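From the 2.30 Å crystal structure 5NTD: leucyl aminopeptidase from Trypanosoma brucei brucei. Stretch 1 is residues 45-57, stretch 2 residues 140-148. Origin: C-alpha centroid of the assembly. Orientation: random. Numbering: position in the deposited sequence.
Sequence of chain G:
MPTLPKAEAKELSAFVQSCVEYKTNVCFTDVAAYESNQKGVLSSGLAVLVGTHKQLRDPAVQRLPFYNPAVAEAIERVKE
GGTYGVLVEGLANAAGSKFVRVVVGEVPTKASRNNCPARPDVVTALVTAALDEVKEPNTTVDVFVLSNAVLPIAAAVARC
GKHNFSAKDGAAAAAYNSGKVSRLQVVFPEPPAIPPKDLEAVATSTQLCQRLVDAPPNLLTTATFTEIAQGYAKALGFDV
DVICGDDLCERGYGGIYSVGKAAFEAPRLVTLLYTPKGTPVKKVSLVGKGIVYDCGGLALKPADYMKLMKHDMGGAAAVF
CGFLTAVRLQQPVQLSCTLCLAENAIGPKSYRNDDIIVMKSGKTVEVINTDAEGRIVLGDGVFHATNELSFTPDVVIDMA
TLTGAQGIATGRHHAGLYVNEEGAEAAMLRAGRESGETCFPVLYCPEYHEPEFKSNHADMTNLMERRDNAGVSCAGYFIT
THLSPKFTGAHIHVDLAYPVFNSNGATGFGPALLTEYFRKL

Stretch 1 (45-57) GLAVLVGTHKQLR
Stretch 2 140-148: TVDVFVLSN

Just past the end of strand 140-145, a single leucine can take over the contact: Leu146, the first residue beyond its strand, has more of its surface covered by the partner stretch than any other residue here, 110 Å², and its CD1 occupies space that a CB on Gly51 would need. An ideal CB on Gly51 would lie 2.8 Å from Leu146 CD1, a clash. Gly51 is nearly fully extended (phi/psi -172/178), while Leu146 has turned to -94/-6 and points its CB toward the other stretch.

The ladder that leads there illustrates parallel pairing. The strand that begins at Leu46 and strand 140-145 run in the same direction, their axes 16° apart and 4.7 Å at closest approach. The register sets Val48 beside Val143 (CA-CA 4.7 Å), Leu49 beside Phe144 (CA-CA 4.8 Å) and Val50 beside Val145 (CA-CA 5.0 Å), with phi/psi near -125/130 from Leu46 to Val50, and phi -84 to -111 and psi 103 to 139 from Val141 to Val145. As parallel geometry requires, alternate residues of the first strand bond to residues flanking their partners. Val48 N donates to Asp142 O (2.9 Å) and Val48 O accepts from Phe144 N (2.7 Å); Val50 N donates to Phe144 O (2.9 Å) and Val50 O accepts from Leu146 N (3.0 Å). Between these rungs, CA-H...O contacts run from Leu49 CA to Phe144 O (3.4 Å) and from Val145 CA to Val50 O (3.5 Å).

Side chains alternate between faces, their apolar groups burying surface against one another. Val48 and Val143, both t, share one face with Val50 and Val145, both m; Val50 CG2 meets Val145 CG1 at 3.7 Å. Leu46 CD2 (t, p) and Val48 CG2 each lie 3.9 Å from CG1 of Val141 (t). On the other face, Leu49 (t, p) places CD1 3.9 Å from Phe144 CB and 3.9 Å from Leu146 CD2, extending the apolar surface past the strand. Phe144 is m, with chi2 83°.

After Thr52 the first stretch turns through helical phi/psi values and brings Gln55 and Leu56 onto Leu146 (m, t). Leu56 (m, t) places CD2 3.7 Å from Leu146 CD1, and Gln55 CB lies 3.7 Å from Leu146 CB. Thr52 and Gln55 brace the turn reciprocally: Thr52 N donates to Gln55 OE1 (2.8 Å) and Gln55 N to Thr52 OG1 (3.1 Å); a backbone bond from Leu56 N to Thr52 O (2.9 Å) adds to them. Gln55 is m, t, with chi3 -10°.

Water completes the junction. One molecule donates to Val50 O (3.1 Å) and accepts from Ser147 N (3.3 Å), so that Val50 O, already bonded to Leu146 N, is also linked through water to Ser147 N; another accepts from Gln55 NE2 (3.1 Å) and makes a weak bond to Ser147 OG (3.1 Å).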

# COMPACT_ATOMS: atom_id res chain seq x y z
N GLY G 45 35.33 -4.81 41.05
CA GLY G 45 35.81 -5.96 40.25
C GLY G 45 35.81 -5.84 38.73
O GLY G 45 36.14 -6.78 38.00
N LEU G 46 35.50 -4.64 38.25
CA LEU G 46 35.57 -4.37 36.81
C LEU G 46 36.35 -3.11 36.55
O LEU G 46 36.13 -2.08 37.18
CB LEU G 46 34.16 -4.24 36.23
CG LEU G 46 34.08 -3.93 34.75
CD1 LEU G 46 34.63 -5.06 33.88
CD2 LEU G 46 32.63 -3.62 34.37
N ALA G 47 37.24 -3.18 35.58
CA ALA G 47 37.92 -1.98 35.08
C ALA G 47 37.90 -1.97 33.58
O ALA G 47 38.05 -3.03 32.93
CB ALA G 47 39.36 -1.93 35.57
N VAL G 48 37.77 -0.77 33.03
CA VAL G 48 37.69 -0.60 31.57
C VAL G 48 38.85 0.26 31.11
O VAL G 48 39.15 1.29 31.72
CB VAL G 48 36.35 0.03 31.17
CG1 VAL G 48 36.18 0.04 29.64
CG2 VAL G 48 35.19 -0.71 31.81
N LEU G 49 39.47 -0.15 30.03
CA LEU G 49 40.52 0.61 29.42
C LEU G 49 40.22 0.87 27.95
O LEU G 49 40.17 -0.07 27.15
CB LEU G 49 41.85 -0.15 29.53
CG LEU G 49 43.07 0.49 28.82
CD1 LEU G 49 43.40 1.86 29.40
CD2 LEU G 49 44.28 -0.43 28.89
N VAL G 50 40.05 2.14 27.59
CA VAL G 50 39.70 2.48 26.18
C VAL G 50 40.65 3.49 25.57
O VAL G 50 40.90 4.55 26.13
CB VAL G 50 38.22 2.89 25.94
CG1 VAL G 50 37.29 1.76 26.36
CG2 VAL G 50 37.83 4.10 26.73
N GLY G 51 41.13 3.15 24.39
CA GLY G 51 41.97 4.06 23.63
C GLY G 51 42.24 3.56 22.25
O GLY G 51 41.82 2.47 21.86
N THR G 52 42.97 4.36 21.48
CA THR G 52 43.35 3.96 20.11
C THR G 52 44.41 2.88 20.15
O THR G 52 45.04 2.64 21.18
CB THR G 52 43.88 5.14 19.30
OG1 THR G 52 45.05 5.68 19.95
CG2 THR G 52 42.82 6.25 19.18
N HIS G 53 44.62 2.24 19.01
CA HIS G 53 45.67 1.21 18.85
C HIS G 53 47.03 1.72 19.36
O HIS G 53 47.73 1.03 20.15
CB HIS G 53 45.82 0.84 17.40
CG HIS G 53 46.71 -0.34 17.16
ND1 HIS G 53 48.07 -0.22 17.00
CD2 HIS G 53 46.43 -1.66 17.01
CE1 HIS G 53 48.59 -1.41 16.76
NE2 HIS G 53 47.62 -2.30 16.76
N LYS G 54 47.36 2.95 18.98
CA LYS G 54 48.64 3.59 19.41
C LYS G 54 48.62 3.96 20.87
O LYS G 54 49.56 3.66 21.60
CB LYS G 54 49.00 4.82 18.54
N GLN G 55 47.54 4.58 21.33
CA GLN G 55 47.47 4.99 22.76
C GLN G 55 47.60 3.80 23.73
O GLN G 55 48.27 3.87 24.75
CB GLN G 55 46.18 5.68 23.08
CG GLN G 55 46.07 7.06 22.52
CD GLN G 55 44.62 7.53 22.46
OE1 GLN G 55 43.68 6.77 22.66
NE2 GLN G 55 44.45 8.81 22.19
N LEU G 56 46.98 2.71 23.35
CA LEU G 56 47.03 1.45 24.14
C LEU G 56 48.46 0.87 24.28
O LEU G 56 48.73 0.10 25.20
CB LEU G 56 46.08 0.37 23.55
CG LEU G 56 44.57 0.64 23.71
CD1 LEU G 56 43.76 -0.30 22.81
CD2 LEU G 56 44.13 0.50 25.16
N ARG G 57 49.33 1.26 23.35
CA ARG G 57 50.74 0.79 23.32
C ARG G 57 51.74 1.82 23.87
O ARG G 57 52.94 1.58 23.89
CB ARG G 57 51.12 0.36 21.92
CG ARG G 57 50.45 -0.94 21.54
CD ARG G 57 50.48 -1.23 20.06
NE ARG G 57 49.81 -2.51 19.75
CZ ARG G 57 48.51 -2.73 19.85
NH1 ARG G 57 47.67 -1.75 20.21
NH2 ARG G 57 48.01 -3.92 19.56
N THR G 140 31.04 0.92 41.58
CA THR G 140 31.74 1.96 40.85
C THR G 140 32.71 1.29 39.91
O THR G 140 33.54 0.49 40.32
CB THR G 140 32.44 2.92 41.79
OG1 THR G 140 31.45 3.63 42.54
CG2 THR G 140 33.24 3.96 41.03
N VAL G 141 32.61 1.62 38.63
CA VAL G 141 33.51 1.07 37.60
C VAL G 141 34.50 2.14 37.15
O VAL G 141 34.12 3.23 36.73
CB VAL G 141 32.72 0.55 36.35
CG1 VAL G 141 33.65 0.03 35.28
CG2 VAL G 141 31.74 -0.54 36.78
N ASP G 142 35.78 1.78 37.19
CA ASP G 142 36.84 2.67 36.75
C ASP G 142 36.98 2.54 35.24
O ASP G 142 37.19 1.48 34.71
CB ASP G 142 38.18 2.35 37.42
CG ASP G 142 38.13 2.51 38.93
OD1 ASP G 142 37.47 3.45 39.44
OD2 ASP G 142 38.79 1.72 39.62
N VAL G 143 36.77 3.67 34.56
CA VAL G 143 36.91 3.75 33.10
C VAL G 143 38.11 4.60 32.80
O VAL G 143 38.09 5.84 32.85
CB VAL G 143 35.65 4.31 32.42
CG1 VAL G 143 35.75 4.20 30.92
CG2 VAL G 143 34.41 3.56 32.90
N PHE G 144 39.18 3.92 32.44
CA PHE G 144 40.45 4.58 32.10
C PHE G 144 40.43 4.88 30.62
O PHE G 144 40.39 3.97 29.78
CB PHE G 144 41.64 3.69 32.40
CG PHE G 144 41.88 3.47 33.87
CD1 PHE G 144 41.18 2.51 34.58
CD2 PHE G 144 42.84 4.23 34.56
CE1 PHE G 144 41.41 2.32 35.92
CE2 PHE G 144 43.08 4.04 35.91
CZ PHE G 144 42.35 3.09 36.59
N VAL G 145 40.44 6.17 30.31
CA VAL G 145 40.43 6.61 28.90
C VAL G 145 41.80 7.18 28.59
O VAL G 145 42.36 7.91 29.39
CB VAL G 145 39.30 7.62 28.60
CG1 VAL G 145 37.95 7.05 29.00
CG2 VAL G 145 39.50 8.94 29.31
N LEU G 146 42.30 6.86 27.42
CA LEU G 146 43.62 7.33 27.00
C LEU G 146 43.58 8.62 26.18
O LEU G 146 44.62 9.17 25.85
CB LEU G 146 44.37 6.23 26.26
CG LEU G 146 44.47 4.95 27.09
CD1 LEU G 146 45.23 3.88 26.32
CD2 LEU G 146 45.14 5.17 28.44
N SER G 147 42.39 9.09 25.86
CA SER G 147 42.20 10.36 25.17
C SER G 147 42.10 11.45 26.19
O SER G 147 41.60 11.25 27.28
CB SER G 147 40.93 10.37 24.31
OG SER G 147 40.58 11.68 23.86
N ASN G 148 42.59 12.64 25.81
CA ASN G 148 42.41 13.87 26.64
C ASN G 148 41.33 14.78 26.07
O ASN G 148 41.24 15.94 26.44
CB ASN G 148 43.72 14.63 26.80
CG ASN G 148 44.67 13.96 27.78
OD1 ASN G 148 44.39 13.88 28.99
ND2 ASN G 148 45.77 13.42 27.26
O HOH W 1 39.92 7.16 24.89
O HOH W 2 41.92 10.39 21.35